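Local coordinates for DUF4848 domain-containing protein (Bacteroides thetaiotaomicron, PDB 4LB8) that is of unknown function, a probable lipoprotein of the DUF4848 family whose C-terminal part is built largely of antiparallel beta strands, at residues 172-183 with 271-282. Sequence-based numbering, arbitrary orientation.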
loop_
_atom_site.group_PDB
_atom_site.type_symbol
_atom_site.label_atom_id
_atom_site.label_comp_id
_atom_site.label_asym_id
_atom_site.label_seq_id
_atom_site.Cartn_x
_atom_site.Cartn_y
_atom_site.Cartn_z
ATOM N N ALA A 172 -7.939 -8.662 6.691
ATOM C CA ALA A 172 -8.241 -7.741 5.600
ATOM C C ALA A 172 -8.186 -6.344 6.132
ATOM O O ALA A 172 -8.644 -6.098 7.254
ATOM C CB ALA A 172 -9.598 -8.039 4.990
ATOM N N TYR A 173 -7.552 -5.433 5.376
ATOM C CA TYR A 173 -7.415 -4.056 5.808
ATOM C C TYR A 173 -7.448 -3.102 4.638
ATOM O O TYR A 173 -7.243 -3.485 3.486
ATOM C CB TYR A 173 -6.107 -3.848 6.635
ATOM C CG TYR A 173 -4.826 -4.160 5.883
ATOM C CD1 TYR A 173 -4.219 -3.204 5.063
ATOM C CD2 TYR A 173 -4.217 -5.413 5.984
ATOM C CE1 TYR A 173 -3.063 -3.498 4.337
ATOM C CE2 TYR A 173 -3.042 -5.710 5.280
ATOM C CZ TYR A 173 -2.477 -4.753 4.444
ATOM O OH TYR A 173 -1.337 -5.055 3.721
ATOM N N SER A 174 -7.645 -1.819 4.967
ATOM C CA SER A 174 -7.557 -0.703 4.057
ATOM C C SER A 174 -7.120 0.506 4.854
ATOM O O SER A 174 -7.862 0.966 5.716
ATOM C CB SER A 174 -8.870 -0.475 3.335
ATOM O OG SER A 174 -8.671 0.405 2.242
ATOM N N ARG A 175 -5.853 0.918 4.691
ATOM C CA ARG A 175 -5.357 2.111 5.375
ATOM C C ARG A 175 -5.293 3.224 4.357
ATOM O O ARG A 175 -4.556 3.129 3.384
ATOM C CB ARG A 175 -4.004 1.905 6.064
ATOM C CG ARG A 175 -3.510 3.200 6.746
ATOM C CD ARG A 175 -2.111 3.106 7.325
ATOM N NE ARG A 175 -1.135 3.534 6.329
ATOM C CZ ARG A 175 -0.346 2.709 5.658
ATOM N NH1 ARG A 175 -0.370 1.405 5.910
ATOM N NH2 ARG A 175 0.494 3.177 4.758
ATOM N N GLN A 176 -6.094 4.247 4.551
ATOM C CA GLN A 176 -6.116 5.355 3.618
ATOM C C GLN A 176 -5.347 6.544 4.221
ATOM O O GLN A 176 -4.625 6.366 5.189
ATOM C CB GLN A 176 -7.574 5.686 3.220
ATOM C CG GLN A 176 -8.253 4.551 2.431
ATOM C CD GLN A 176 -7.550 4.221 1.121
ATOM O OE1 GLN A 176 -7.179 3.072 0.878
ATOM N NE2 GLN A 176 -7.322 5.224 0.255
ATOM N N LYS A 177 -5.450 7.727 3.624
ATOM C CA LYS A 177 -4.677 8.884 4.055
ATOM C C LYS A 177 -4.999 9.332 5.512
ATOM O O LYS A 177 -4.078 9.730 6.225
ATOM C CB LYS A 177 -4.810 10.043 3.038
ATOM C CG LYS A 177 -6.063 10.877 3.108
ATOM C CD LYS A 177 -5.712 12.356 3.182
ATOM C CE LYS A 177 -6.880 13.208 3.617
ATOM N NZ LYS A 177 -7.944 13.258 2.583
ATOM N N ASP A 178 -6.269 9.256 5.952
ATOM C CA ASP A 178 -6.613 9.679 7.305
ATOM C C ASP A 178 -7.680 8.784 7.958
ATOM O O ASP A 178 -8.126 9.097 9.061
ATOM C CB ASP A 178 -7.005 11.165 7.353
ATOM C CG ASP A 178 -8.250 11.576 6.596
ATOM O OD1 ASP A 178 -8.958 10.684 6.083
ATOM O OD2 ASP A 178 -8.537 12.789 6.550
ATOM N N ARG A 179 -8.012 7.630 7.315
ATOM C CA ARG A 179 -8.928 6.601 7.811
ATOM C C ARG A 179 -8.358 5.181 7.554
ATOM O O ARG A 179 -7.794 4.946 6.489
ATOM C CB ARG A 179 -10.319 6.727 7.163
ATOM C CG ARG A 179 -11.065 8.043 7.377
ATOM C CD ARG A 179 -11.488 8.281 8.811
ATOM N NE ARG A 179 -12.179 9.560 8.977
ATOM C CZ ARG A 179 -11.576 10.717 9.244
ATOM N NH1 ARG A 179 -10.254 10.773 9.369
ATOM N NH2 ARG A 179 -12.285 11.828 9.371
ATOM N N LYS A 180 -8.509 4.257 8.526
ATOM C CA LYS A 180 -8.115 2.830 8.478
ATOM C C LYS A 180 -9.301 1.937 8.816
ATOM O O LYS A 180 -10.101 2.293 9.683
ATOM C CB LYS A 180 -7.011 2.463 9.517
ATOM C CG LYS A 180 -5.657 3.072 9.365
ATOM C CD LYS A 180 -4.796 2.896 10.633
ATOM C CE LYS A 180 -4.173 1.532 10.808
ATOM N NZ LYS A 180 -3.178 1.522 11.914
ATOM N N VAL A 181 -9.344 0.737 8.237
ATOM C CA VAL A 181 -10.352 -0.263 8.593
ATOM C C VAL A 181 -9.725 -1.677 8.473
ATOM O O VAL A 181 -8.906 -1.928 7.602
ATOM C CB VAL A 181 -11.694 -0.099 7.817
ATOM C CG1 VAL A 181 -11.552 -0.423 6.338
ATOM C CG2 VAL A 181 -12.826 -0.899 8.471
ATOM N N GLY A 182 -10.093 -2.560 9.378
ATOM C CA GLY A 182 -9.624 -3.935 9.375
ATOM C C GLY A 182 -10.660 -4.939 9.846
ATOM O O GLY A 182 -11.590 -4.594 10.576
ATOM N N LEU A 183 -10.501 -6.186 9.382
ATOM C CA LEU A 183 -11.264 -7.359 9.773
ATOM C C LEU A 183 -10.257 -8.507 9.938
ATOM O O LEU A 183 -9.654 -8.969 8.958
ATOM C CB LEU A 183 -12.391 -7.702 8.786
ATOM C CG LEU A 183 -13.287 -8.910 9.154
ATOM C CD1 LEU A 183 -13.882 -8.784 10.529
ATOM C CD2 LEU A 183 -14.363 -9.099 8.113
ATOM N N ILE A 271 -13.081 -12.639 2.436
ATOM C CA ILE A 271 -13.680 -11.520 3.166
ATOM C C ILE A 271 -13.217 -10.210 2.504
ATOM O O ILE A 271 -12.088 -10.126 1.979
ATOM C CB ILE A 271 -13.419 -11.512 4.692
ATOM C CG1 ILE A 271 -11.896 -11.603 5.017
ATOM C CG2 ILE A 271 -14.258 -12.604 5.384
ATOM C CD1 ILE A 271 -11.429 -11.028 6.380
ATOM N N GLU A 272 -14.123 -9.220 2.504
ATOM C CA GLU A 272 -13.935 -7.851 2.022
ATOM C C GLU A 272 -14.448 -6.912 3.105
ATOM O O GLU A 272 -15.544 -7.146 3.636
ATOM C CB GLU A 272 -14.681 -7.607 0.703
ATOM C CG GLU A 272 -14.154 -8.399 -0.473
ATOM C CD GLU A 272 -15.120 -8.434 -1.634
ATOM O OE1 GLU A 272 -15.734 -7.383 -1.923
ATOM O OE2 GLU A 272 -15.283 -9.513 -2.244
ATOM N N ILE A 273 -13.657 -5.861 3.439
ATOM C CA ILE A 273 -13.972 -4.894 4.497
ATOM C C ILE A 273 -13.782 -3.455 4.013
ATOM O O ILE A 273 -12.747 -3.122 3.417
ATOM C CB ILE A 273 -13.101 -5.185 5.781
ATOM C CG1 ILE A 273 -13.506 -4.352 7.032
ATOM C CG2 ILE A 273 -11.599 -5.053 5.514
ATOM C CD1 ILE A 273 -14.885 -4.742 7.745
ATOM N N TRP A 274 -14.771 -2.600 4.326
ATOM C CA TRP A 274 -14.743 -1.150 4.132
ATOM C C TRP A 274 -15.582 -0.510 5.268
ATOM O O TRP A 274 -16.040 -1.232 6.150
ATOM C CB TRP A 274 -15.151 -0.701 2.712
ATOM C CG TRP A 274 -16.603 -0.876 2.355
ATOM C CD1 TRP A 274 -17.561 0.094 2.311
ATOM C CD2 TRP A 274 -17.237 -2.087 1.909
ATOM N NE1 TRP A 274 -18.771 -0.448 1.938
ATOM C CE2 TRP A 274 -18.596 -1.780 1.658
ATOM C CE3 TRP A 274 -16.793 -3.415 1.719
ATOM C CZ2 TRP A 274 -19.524 -2.755 1.264
ATOM C CZ3 TRP A 274 -17.707 -4.368 1.276
ATOM C CH2 TRP A 274 -19.054 -4.035 1.062
ATOM N N SER A 275 -15.675 0.834 5.329
ATOM C CA SER A 275 -16.410 1.507 6.414
ATOM C C SER A 275 -17.066 2.769 5.894
ATOM O O SER A 275 -17.049 3.005 4.687
ATOM C CB SER A 275 -15.478 1.823 7.596
ATOM O OG SER A 275 -14.536 2.854 7.331
ATOM N N ARG A 276 -17.655 3.578 6.793
ATOM C CA ARG A 276 -18.225 4.877 6.438
ATOM C C ARG A 276 -17.110 5.808 5.889
ATOM O O ARG A 276 -17.328 6.512 4.907
ATOM C CB ARG A 276 -18.893 5.493 7.665
ATOM C CG ARG A 276 -19.780 6.702 7.379
ATOM C CD ARG A 276 -20.492 7.148 8.635
ATOM N NE ARG A 276 -19.553 7.401 9.734
ATOM C CZ ARG A 276 -19.914 7.607 10.998
ATOM N NH1 ARG A 276 -21.195 7.604 11.338
ATOM N NH2 ARG A 276 -18.992 7.833 11.929
ATOM N N GLY A 277 -15.919 5.739 6.495
ATOM C CA GLY A 277 -14.754 6.524 6.095
ATOM C C GLY A 277 -13.931 5.960 4.953
ATOM O O GLY A 277 -13.272 6.734 4.261
ATOM N N VAL A 278 -13.907 4.610 4.769
ATOM C CA VAL A 278 -13.134 3.934 3.715
ATOM C C VAL A 278 -14.125 3.465 2.642
ATOM O O VAL A 278 -14.939 2.605 2.916
ATOM C CB VAL A 278 -12.185 2.811 4.232
ATOM C CG1 VAL A 278 -11.424 2.169 3.086
ATOM C CG2 VAL A 278 -11.191 3.360 5.249
ATOM N N PRO A 279 -14.122 4.069 1.434
ATOM C CA PRO A 279 -15.162 3.730 0.429
ATOM C C PRO A 279 -15.030 2.332 -0.164
ATOM O O PRO A 279 -13.928 1.811 -0.229
ATOM C CB PRO A 279 -14.955 4.799 -0.659
ATOM C CG PRO A 279 -13.541 5.217 -0.498
ATOM C CD PRO A 279 -13.251 5.168 0.960
ATOM N N TYR A 280 -16.140 1.757 -0.641
ATOM C CA TYR A 280 -16.232 0.402 -1.213
ATOM C C TYR A 280 -15.108 0.139 -2.235
ATOM O O TYR A 280 -14.464 -0.901 -2.184
ATOM C CB TYR A 280 -17.632 0.178 -1.835
ATOM C CG TYR A 280 -17.790 -1.121 -2.597
ATOM C CD1 TYR A 280 -18.032 -2.321 -1.931
ATOM C CD2 TYR A 280 -17.735 -1.147 -3.985
ATOM C CE1 TYR A 280 -18.189 -3.519 -2.631
ATOM C CE2 TYR A 280 -17.908 -2.333 -4.696
ATOM C CZ TYR A 280 -18.130 -3.518 -4.016
ATOM O OH TYR A 280 -18.263 -4.682 -4.733
ATOM N N ASP A 281 -14.832 1.102 -3.104
ATOM C CA ASP A 281 -13.764 1.050 -4.106
ATOM C C ASP A 281 -12.415 0.666 -3.472
ATOM O O ASP A 281 -11.633 -0.100 -4.052
ATOM C CB ASP A 281 -13.685 2.447 -4.761
ATOM C CG ASP A 281 -12.454 2.765 -5.551
ATOM O OD1 ASP A 281 -12.391 2.360 -6.729
ATOM O OD2 ASP A 281 -11.586 3.498 -5.025
ATOM N N GLN A 282 -12.156 1.202 -2.281
ATOM C CA GLN A 282 -10.903 1.009 -1.574
ATOM C C GLN A 282 -10.988 -0.113 -0.515
ATOM O O GLN A 282 -10.073 -0.241 0.318
ATOM C CB GLN A 282 -10.470 2.343 -0.949
ATOM C CG GLN A 282 -9.907 3.354 -1.971
ATOM C CD GLN A 282 -8.754 2.804 -2.808
ATOM O OE1 GLN A 282 -8.787 2.791 -4.043
ATOM N NE2 GLN A 282 -7.711 2.331 -2.167
HETATM O O HOH W 1 -12.654 3.634 8.974
#
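I273 wedges into the hollow between A172, V181 and L183, the row of inward-facing side chains on the hairpin 172-183. Its two branches share the work: CG1, swung anti to the backbone N (chi1 -171°), lies 3.8 Å from V181 CG2 and also meets L183 CB, while CG2 presses on A172 CB at 3.6 Å. A beta-branched residue suits this place because it spreads over both strands of the hairpin, and the small A172 lets it come close. I271 repeats the theme on a smaller scale, its CD1 lodged between A172 CB and L183 CD2. Further along, the methyls of V181 part, CG2 also resting on S275 CB and CG1 on W274 CA and V278 CB, filling the hollow between strand end and following loop. V278 in turn lays CG1 beside S174 and CG2 against the CB and backbone O of R179. S275 OG braces the turn after the strand, accepting from the backbone N of V278 in an ST motif, and a water links it to K180 O.

Toward the hairpin's turn the contact becomes polar. Q282 NE2 donates to Q176 OE1 over 3.2 Å, arriving 37° above the carbonyl plane; the two side chains cross nearly at right angles. An alanine in place of Q176 would probably leave Q282 NE2 without this acceptor and thin the cover over V278 CG1. Q176 NE2 also bonds weakly to Q282 OE1 of the second subunit, and reciprocally, placing this corner in the dimer interface. Two antiparallel sheets meeting through side chains, without backbone hydrogen bonds between these segments, are consistent with a beta-sandwich-like core where the sheets come close.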